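Local atomic coordinates of vacuolar protein-sorting-associated protein 25 (Homo sapiens, PDB entry 3HTU), a protein that serves as a subunit of the ESCRT-II complex, which is required for multivesicular body formation and the sorting of endosomal cargo into it. Residues Y15-R20 / E40-H45; R54-L59 / A65-V70. All blocks are in the same frame, centred on the assembly; numbering follows the deposited sequence.

Interaction 1. Residues Y15-R20 / E40-H45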
ATOM      1  N   TYR A  15       4.857  -4.017  -8.584  1.00 29.87           N
ATOM      2  CA  TYR A  15       3.837  -4.521  -9.498  1.00 31.20           C
ATOM      3  C   TYR A  15       4.035  -6.011  -9.746  1.00 32.88           C
ATOM      4  O   TYR A  15       3.073  -6.753  -9.916  1.00 33.16           O
ATOM      5  CB  TYR A  15       3.849  -3.738 -10.808  1.00 30.33           C
ATOM      6  CG  TYR A  15       2.715  -4.128 -11.721  1.00 30.24           C
ATOM      7  CD1 TYR A  15       1.442  -3.591 -11.547  1.00 29.78           C
ATOM      8  CD2 TYR A  15       2.905  -5.053 -12.734  1.00 29.44           C
ATOM      9  CE1 TYR A  15       0.396  -3.965 -12.356  1.00 28.45           C
ATOM     10  CE2 TYR A  15       1.857  -5.430 -13.561  1.00 29.48           C
ATOM     11  CZ  TYR A  15       0.607  -4.874 -13.371  1.00 29.33           C
ATOM     12  OH  TYR A  15      -0.446  -5.231 -14.183  1.00 27.87           O
ATOM     13  N   GLN A  16       5.301  -6.423  -9.766  1.00 34.82           N
ATOM     14  CA  GLN A  16       5.692  -7.819  -9.786  1.00 36.95           C
ATOM     15  C   GLN A  16       5.067  -8.566  -8.598  1.00 37.55           C
ATOM     16  O   GLN A  16       4.553  -9.662  -8.770  1.00 37.81           O
ATOM     17  CB  GLN A  16       7.217  -7.893  -9.719  1.00 36.92           C
ATOM     18  CG  GLN A  16       7.885  -8.776 -10.741  1.00 37.45           C
ATOM     19  CD  GLN A  16       9.400  -8.557 -10.799  1.00 38.54           C
ATOM     20  OE1 GLN A  16       9.979  -8.430 -11.881  1.00 40.14           O
ATOM     21  NE2 GLN A  16      10.045  -8.511  -9.635  1.00 40.63           N
ATOM     22  N   TRP A  17       5.103  -7.966  -7.402  1.00 38.70           N
ATOM     23  CA  TRP A  17       4.602  -8.626  -6.191  1.00 39.63           C
ATOM     24  C   TRP A  17       3.074  -8.740  -6.160  1.00 40.83           C
ATOM     25  O   TRP A  17       2.527  -9.745  -5.692  1.00 40.87           O
ATOM     26  CB  TRP A  17       5.101  -7.931  -4.905  1.00 39.55           C
ATOM     27  CG  TRP A  17       4.513  -8.566  -3.696  1.00 39.14           C
ATOM     28  CD1 TRP A  17       4.964  -9.690  -3.065  1.00 38.25           C
ATOM     29  CD2 TRP A  17       3.308  -8.178  -3.013  1.00 38.40           C
ATOM     30  NE1 TRP A  17       4.135 -10.011  -2.019  1.00 38.20           N
ATOM     31  CE2 TRP A  17       3.111  -9.100  -1.962  1.00 37.78           C
ATOM     32  CE3 TRP A  17       2.387  -7.132  -3.179  1.00 38.83           C
ATOM     33  CZ2 TRP A  17       2.032  -9.012  -1.076  1.00 38.01           C
ATOM     34  CZ3 TRP A  17       1.314  -7.039  -2.294  1.00 38.65           C
ATOM     35  CH2 TRP A  17       1.145  -7.977  -1.258  1.00 38.70           C
ATOM     36  N   VAL A  18       2.392  -7.700  -6.630  1.00 42.27           N
ATOM     37  CA  VAL A  18       0.929  -7.695  -6.680  1.00 43.96           C
ATOM     38  C   VAL A  18       0.442  -8.810  -7.606  1.00 45.69           C
ATOM     39  O   VAL A  18      -0.540  -9.483  -7.302  1.00 46.04           O
ATOM     40  CB  VAL A  18       0.354  -6.327  -7.145  1.00 43.70           C
ATOM     41  CG1 VAL A  18      -1.171  -6.378  -7.235  1.00 42.95           C
ATOM     42  CG2 VAL A  18       0.798  -5.197  -6.212  1.00 42.70           C
ATOM     43  N   SER A  19       1.148  -9.000  -8.719  1.00 48.03           N
ATOM     44  CA  SER A  19       0.813 -10.035  -9.702  1.00 50.39           C
ATOM     45  C   SER A  19       1.232 -11.431  -9.229  1.00 52.07           C
ATOM     46  O   SER A  19       0.381 -12.310  -9.048  1.00 52.07           O
ATOM     47  CB  SER A  19       1.443  -9.713 -11.060  1.00 50.41           C
ATOM     48  OG  SER A  19       0.977  -8.470 -11.564  1.00 50.03           O
ATOM     49  N   ARG A  20       2.537 -11.624  -9.026  1.00 54.06           N
ATOM     50  CA  ARG A  20       3.073 -12.894  -8.532  1.00 56.31           C
ATOM     51  C   ARG A  20       2.639 -13.155  -7.092  1.00 57.27           C
ATOM     52  O   ARG A  20       3.199 -12.574  -6.156  1.00 57.48           O
ATOM     53  CB  ARG A  20       4.607 -12.917  -8.591  1.00 56.40           C
ATOM     54  CG  ARG A  20       5.238 -12.667  -9.949  1.00 57.05           C
ATOM     55  CD  ARG A  20       6.754 -12.628  -9.810  1.00 57.38           C
ATOM     56  NE  ARG A  20       7.429 -12.353 -11.077  1.00 59.62           N
ATOM     57  CZ  ARG A  20       8.751 -12.307 -11.238  1.00 60.69           C
ATOM     58  NH1 ARG A  20       9.566 -12.514 -10.207  1.00 61.24           N
ATOM     59  NH2 ARG A  20       9.262 -12.051 -12.437  1.00 61.09           N
ATOM     60  N   GLU A  40       6.000  -8.264   4.091  1.00 45.61           N
ATOM     61  CA  GLU A  40       7.076  -8.116   5.087  1.00 46.78           C
ATOM     62  C   GLU A  40       8.465  -8.548   4.630  1.00 47.09           C
ATOM     63  O   GLU A  40       9.472  -7.999   5.083  1.00 47.15           O
ATOM     64  CB  GLU A  40       6.714  -8.821   6.402  1.00 46.64           C
ATOM     65  CG  GLU A  40       5.963  -7.929   7.372  1.00 47.15           C
ATOM     66  CD  GLU A  40       5.691  -8.572   8.723  1.00 47.61           C
ATOM     67  OE1 GLU A  40       4.814  -8.056   9.447  1.00 48.92           O
ATOM     68  OE2 GLU A  40       6.349  -9.577   9.068  1.00 48.38           O
ATOM     69  N   ASP A  41       8.516  -9.528   3.732  1.00 47.69           N
ATOM     70  CA  ASP A  41       9.791 -10.054   3.249  1.00 47.94           C
ATOM     71  C   ASP A  41      10.216  -9.477   1.891  1.00 47.57           C
ATOM     72  O   ASP A  41      11.270  -9.834   1.363  1.00 47.62           O
ATOM     73  CB  ASP A  41       9.737 -11.586   3.207  1.00 48.39           C
ATOM     74  CG  ASP A  41       9.619 -12.197   4.589  1.00 49.30           C
ATOM     75  OD1 ASP A  41      10.645 -12.244   5.310  1.00 50.27           O
ATOM     76  OD2 ASP A  41       8.503 -12.632   4.954  1.00 50.04           O
ATOM     77  N   GLU A  42       9.400  -8.579   1.339  1.00 46.87           N
ATOM     78  CA  GLU A  42       9.689  -7.960   0.040  1.00 46.15           C
ATOM     79  C   GLU A  42      10.693  -6.812   0.107  1.00 45.01           C
ATOM     80  O   GLU A  42      10.838  -6.151   1.142  1.00 44.58           O
ATOM     81  CB  GLU A  42       8.395  -7.505  -0.648  1.00 46.63           C
ATOM     82  CG  GLU A  42       8.106  -8.200  -1.980  1.00 48.04           C
ATOM     83  CD  GLU A  42       8.083  -9.723  -1.896  1.00 50.86           C
ATOM     84  OE1 GLU A  42       8.050 -10.360  -2.974  1.00 52.40           O
ATOM     85  OE2 GLU A  42       8.089 -10.286  -0.771  1.00 51.07           O
ATOM     86  N   GLU A  43      11.356  -6.572  -1.022  1.00 43.62           N
ATOM     87  CA  GLU A  43      12.380  -5.526  -1.143  1.00 42.78           C
ATOM     88  C   GLU A  43      11.856  -4.114  -0.861  1.00 41.27           C
ATOM     89  O   GLU A  43      12.636  -3.224  -0.493  1.00 41.45           O
ATOM     90  CB  GLU A  43      13.048  -5.595  -2.524  1.00 43.10           C
ATOM     91  CG  GLU A  43      13.641  -6.984  -2.870  1.00 44.12           C
ATOM     92  CD  GLU A  43      14.000  -7.146  -4.341  1.00 44.13           C
ATOM     93  OE1 GLU A  43      14.999  -6.541  -4.787  1.00 45.94           O
ATOM     94  OE2 GLU A  43      13.292  -7.895  -5.050  1.00 46.18           O
ATOM     95  N   PHE A  44      10.542  -3.919  -1.011  1.00 39.05           N
ATOM     96  CA  PHE A  44       9.918  -2.608  -0.790  1.00 37.10           C
ATOM     97  C   PHE A  44       9.296  -2.398   0.597  1.00 36.23           C
ATOM     98  O   PHE A  44       8.762  -1.327   0.879  1.00 35.15           O
ATOM     99  CB  PHE A  44       8.929  -2.245  -1.920  1.00 36.70           C
ATOM    100  CG  PHE A  44       7.844  -3.266  -2.158  1.00 35.56           C
ATOM    101  CD1 PHE A  44       6.671  -3.245  -1.413  1.00 35.03           C
ATOM    102  CD2 PHE A  44       7.984  -4.218  -3.155  1.00 34.53           C
ATOM    103  CE1 PHE A  44       5.660  -4.171  -1.647  1.00 35.25           C
ATOM    104  CE2 PHE A  44       6.986  -5.155  -3.395  1.00 34.92           C
ATOM    105  CZ  PHE A  44       5.821  -5.136  -2.634  1.00 35.50           C
ATOM    106  N   HIS A  45       9.380  -3.392   1.478  1.00 35.14           N
ATOM    107  CA  HIS A  45       8.938  -3.168   2.846  1.00 34.44           C
ATOM    108  C   HIS A  45       9.820  -2.081   3.462  1.00 34.50           C
ATOM    109  O   HIS A  45      10.981  -1.954   3.100  1.00 34.45           O
ATOM    110  CB  HIS A  45       8.989  -4.453   3.665  1.00 34.61           C
ATOM    111  CG  HIS A  45       7.938  -4.527   4.726  1.00 33.54           C
ATOM    112  ND1 HIS A  45       8.154  -4.098   6.018  1.00 32.92           N
ATOM    113  CD2 HIS A  45       6.657  -4.966   4.683  1.00 33.51           C
ATOM    114  CE1 HIS A  45       7.056  -4.281   6.728  1.00 33.50           C
ATOM    115  NE2 HIS A  45       6.130  -4.807   5.941  1.00 34.25           N
TER
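W17, near the C-terminal end of helix 7-19, meets F44 and E42 from the loop that leads to helix 49-61. The two aromatic side chains cross at about a right angle. F44 turns its edge toward the face of the indole in an offset edge-to-face pair, with the five-membered ring of W17 and the F44 ring 5.7 Å apart between centroids and their planes at 74°. F44 CZ and CE2 both come within 3.7 Å of W17 CB, and CZ also lies 3.8 Å from W17 CG. In return, W17 CB lies in the plane of the phenyl ring, at its edge. F44 reaches this place with CG between its backbone N and carbonyl carbon (chi1 56°), and it sits within the type I turn from E42 to H45. E42 comes to a different part of the indole: its carboxylate lies at the ring edge, OE1 3.2 Å from W17 CD1 and close to the ring plane, with the two flat groups turned 58° against each other. E42 CG lies 3.6 Å from W17 CD1, and the bend at chi2 brings the carboxylate round to the same carbon. E42 CB lies over the rim of one face of the F44 ring, 3.9 Å above its plane, so the glutamate touches both aromatics. W10 and I14 of the same helix pack on F44, and D38 touches W17. With W17 replaced by an alanine, the F44 edge would probably lose the aromatic face it meets, and the E42 carboxylate the indole edge beside it. The loop is thus held to the helix here by ring packing, and the approach of the carboxylate oxygen to the weakly positive C-H rim of the indole probably adds a mild electrostatic attraction.

Interaction 2. Residues R54-L59 / A65-V70; sequences RALQAL and AEIITV
A65, the first residue of strand 65-68, directs its methyl group at helix 49-61, where CB lies 3.8 Å from L59 CB. This methyl-to-methylene contact comes where the two backbones draw nearest, with the CA atoms of L59 and A65 5.5 Å apart; the small side chain suits so close an approach. The A65 methyl also lies 4.2 Å from L56 O, one turn back along the helix, and touches V76 of the neighbouring strand. At E66 the side chain points away from the helix, and its carboxylate oxygens are hydrogen-bonded by another protein chain of the assembly. I67 returns to the helix at L56 and Q57. Its CG1 is anti to the carbonyl carbon (chi1 -56°) and the chain runs on extended at chi2, laying CD1 on the helix, 3.7 Å from L56 CB and 3.8 Å from Q57 CG. The isoleucine and the aliphatic part of Q57 cross at a slant, and L53 adds a further helix contact to I67. The I67 backbone N is hydrogen-bonded to OE1 of Q60, a polar tie from the same helix. I68 packs on an apolar side chain of the other protein chain. The helix and strand segments run at 133° to each other, their axes 7.5 Å apart at closest approach. L56 and L59 both reach on to F78 in the antiparallel partner strand. A helix followed by a short turn and a two-stranded hairpin packed against it is the helix-to-wing arrangement of a winged-helix domain, here the C-terminal one of VPS25.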
ATOM      1  N   ARG A  54       6.047   8.051  -5.675  1.00 27.28           N
ATOM      2  CA  ARG A  54       6.692   8.238  -6.972  1.00 27.30           C
ATOM      3  C   ARG A  54       6.774   6.916  -7.773  1.00 26.57           C
ATOM      4  O   ARG A  54       6.713   6.927  -9.003  1.00 26.05           O
ATOM      5  CB  ARG A  54       8.075   8.887  -6.826  1.00 28.24           C
ATOM      6  CG  ARG A  54       8.113  10.195  -6.001  1.00 31.25           C
ATOM      7  CD  ARG A  54       7.835  11.469  -6.812  1.00 35.27           C
ATOM      8  NE  ARG A  54       8.292  12.659  -6.071  1.00 40.65           N
ATOM      9  CZ  ARG A  54       8.197  13.923  -6.488  1.00 42.24           C
ATOM     10  NH1 ARG A  54       7.653  14.220  -7.668  1.00 44.42           N
ATOM     11  NH2 ARG A  54       8.654  14.903  -5.714  1.00 43.08           N
ATOM     12  N   ALA A  55       6.929   5.794  -7.069  1.00 25.47           N
ATOM     13  CA  ALA A  55       6.893   4.478  -7.694  1.00 25.02           C
ATOM     14  C   ALA A  55       5.502   4.251  -8.290  1.00 23.98           C
ATOM     15  O   ALA A  55       5.375   3.818  -9.436  1.00 24.01           O
ATOM     16  CB  ALA A  55       7.205   3.388  -6.684  1.00 24.62           C
ATOM     17  N   LEU A  56       4.485   4.562  -7.496  1.00 22.77           N
ATOM     18  CA  LEU A  56       3.091   4.372  -7.879  1.00 23.05           C
ATOM     19  C   LEU A  56       2.659   5.305  -9.009  1.00 23.15           C
ATOM     20  O   LEU A  56       1.823   4.934  -9.835  1.00 21.54           O
ATOM     21  CB  LEU A  56       2.193   4.578  -6.662  1.00 22.82           C
ATOM     22  CG  LEU A  56       1.723   3.378  -5.824  1.00 23.25           C
ATOM     23  CD1 LEU A  56       2.475   2.088  -6.053  1.00 19.70           C
ATOM     24  CD2 LEU A  56       1.694   3.701  -4.389  1.00 18.66           C
ATOM     25  N   GLN A  57       3.233   6.513  -9.030  1.00 23.79           N
ATOM     26  CA  GLN A  57       2.969   7.505 -10.083  1.00 24.13           C
ATOM     27  C   GLN A  57       3.500   7.035 -11.442  1.00 24.20           C
ATOM     28  O   GLN A  57       2.833   7.220 -12.462  1.00 24.17           O
ATOM     29  CB  GLN A  57       3.525   8.895  -9.697  1.00 24.64           C
ATOM     30  CG  GLN A  57       2.672   9.643  -8.626  1.00 24.55           C
ATOM     31  CD  GLN A  57       3.427  10.716  -7.847  1.00 26.21           C
ATOM     32  OE1 GLN A  57       4.567  11.090  -8.180  1.00 29.62           O
ATOM     33  NE2 GLN A  57       2.793  11.216  -6.794  1.00 28.69           N
ATOM     34  N   ALA A  58       4.689   6.424 -11.454  1.00 23.83           N
ATOM     35  CA  ALA A  58       5.232   5.826 -12.667  1.00 23.49           C
ATOM     36  C   ALA A  58       4.343   4.685 -13.164  1.00 23.50           C
ATOM     37  O   ALA A  58       4.091   4.579 -14.366  1.00 23.10           O
ATOM     38  CB  ALA A  58       6.670   5.339 -12.454  1.00 24.20           C
ATOM     39  N   LEU A  59       3.859   3.857 -12.232  1.00 22.89           N
ATOM     40  CA  LEU A  59       2.863   2.816 -12.535  1.00 23.34           C
ATOM     41  C   LEU A  59       1.577   3.418 -13.088  1.00 23.00           C
ATOM     42  O   LEU A  59       1.122   2.992 -14.144  1.00 23.30           O
ATOM     43  CB  LEU A  59       2.560   1.944 -11.311  1.00 22.49           C
ATOM     44  CG  LEU A  59       3.218   0.572 -11.050  1.00 23.89           C
ATOM     45  CD1 LEU A  59       4.380   0.183 -11.951  1.00 20.78           C
ATOM     46  CD2 LEU A  59       3.582   0.425  -9.593  1.00 23.92           C
ATOM     47  N   ALA A  65      -1.898   1.266 -12.434  1.00 19.99           N
ATOM     48  CA  ALA A  65      -2.295   1.662 -11.082  1.00 19.75           C
ATOM     49  C   ALA A  65      -3.099   2.938 -11.134  1.00 18.95           C
ATOM     50  O   ALA A  65      -2.904   3.758 -12.021  1.00 18.31           O
ATOM     51  CB  ALA A  65      -1.056   1.868 -10.194  1.00 20.02           C
ATOM     52  N   GLU A  66      -4.029   3.081 -10.197  1.00 18.88           N
ATOM     53  CA  GLU A  66      -4.683   4.354  -9.969  1.00 18.01           C
ATOM     54  C   GLU A  66      -4.579   4.666  -8.475  1.00 18.10           C
ATOM     55  O   GLU A  66      -5.014   3.882  -7.632  1.00 17.24           O
ATOM     56  CB  GLU A  66      -6.146   4.330 -10.406  1.00 16.81           C
ATOM     57  CG  GLU A  66      -6.797   5.704 -10.354  1.00 17.40           C
ATOM     58  CD  GLU A  66      -8.246   5.709 -10.849  1.00 17.72           C
ATOM     59  OE1 GLU A  66      -8.597   4.890 -11.737  1.00 15.63           O
ATOM     60  OE2 GLU A  66      -9.036   6.533 -10.336  1.00 18.46           O
ATOM     61  N   ILE A  67      -4.037   5.834  -8.165  1.00 19.21           N
ATOM     62  CA  ILE A  67      -3.829   6.205  -6.764  1.00 19.96           C
ATOM     63  C   ILE A  67      -5.093   6.846  -6.197  1.00 19.82           C
ATOM     64  O   ILE A  67      -5.767   7.623  -6.879  1.00 18.57           O
ATOM     65  CB  ILE A  67      -2.559   7.103  -6.610  1.00 20.39           C
ATOM     66  CG1 ILE A  67      -1.342   6.367  -7.194  1.00 22.06           C
ATOM     67  CG2 ILE A  67      -2.328   7.492  -5.127  1.00 20.96           C
ATOM     68  CD1 ILE A  67      -0.180   7.283  -7.620  1.00 24.71           C
ATOM     69  N   ILE A  68      -5.445   6.461  -4.963  1.00 20.21           N
ATOM     70  CA  ILE A  68      -6.525   7.113  -4.208  1.00 20.06           C
ATOM     71  C   ILE A  68      -5.937   7.977  -3.095  1.00 21.04           C
ATOM     72  O   ILE A  68      -5.260   7.480  -2.174  1.00 18.59           O
ATOM     73  CB  ILE A  68      -7.595   6.114  -3.664  1.00 20.34           C
ATOM     74  CG1 ILE A  68      -8.181   5.276  -4.809  1.00 21.22           C
ATOM     75  CG2 ILE A  68      -8.755   6.842  -3.040  1.00 18.34           C
ATOM     76  CD1 ILE A  68      -7.583   3.889  -4.966  1.00 20.31           C
ATOM     77  N   THR A  69      -6.219   9.272  -3.184  1.00 22.27           N
ATOM     78  CA  THR A  69      -5.587  10.241  -2.304  1.00 24.48           C
ATOM     79  C   THR A  69      -6.512  10.842  -1.257  1.00 25.04           C
ATOM     80  O   THR A  69      -6.056  11.633  -0.422  1.00 26.43           O
ATOM     81  CB  THR A  69      -4.878  11.360  -3.083  1.00 24.64           C
ATOM     82  OG1 THR A  69      -5.834  12.077  -3.863  1.00 25.56           O
ATOM     83  CG2 THR A  69      -3.822  10.775  -3.982  1.00 25.71           C
ATOM     84  N   VAL A  70      -7.785  10.456  -1.251  1.00 25.19           N
ATOM     85  CA  VAL A  70      -8.693  10.996  -0.249  1.00 25.67           C
ATOM     86  C   VAL A  70      -8.283  10.530   1.151  1.00 25.87           C
ATOM     87  O   VAL A  70      -7.928   9.362   1.358  1.00 24.54           O
ATOM     88  CB  VAL A  70     -10.206  10.739  -0.548  1.00 26.00           C
ATOM     89  CG1 VAL A  70     -10.662  11.548  -1.776  1.00 27.52           C
ATOM     90  CG2 VAL A  70     -10.505   9.274  -0.725  1.00 25.87           C
TER

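Interactions 1 and 2 lie on opposite sides of the chain's centre, their centres about 16 Å apart, and follow each other in series: 15-20 with 40-45 closes before 54-59 with 65-70 opens. Helix 7-19 joins them. W17 takes part in interaction 1, while Y15 packs on L59 of interaction 2, with Y15 CB 4.1 Å from L59 CD1. Strand 75-78 is a second common neighbour, since F78 touches Y15 and V18 as well as L56 and L59. One contact ties the loop before helix 49-61 to the first helix; the other sets that later helix on the sheet, so together they help unite helices and wing in one compact winged-helix domain.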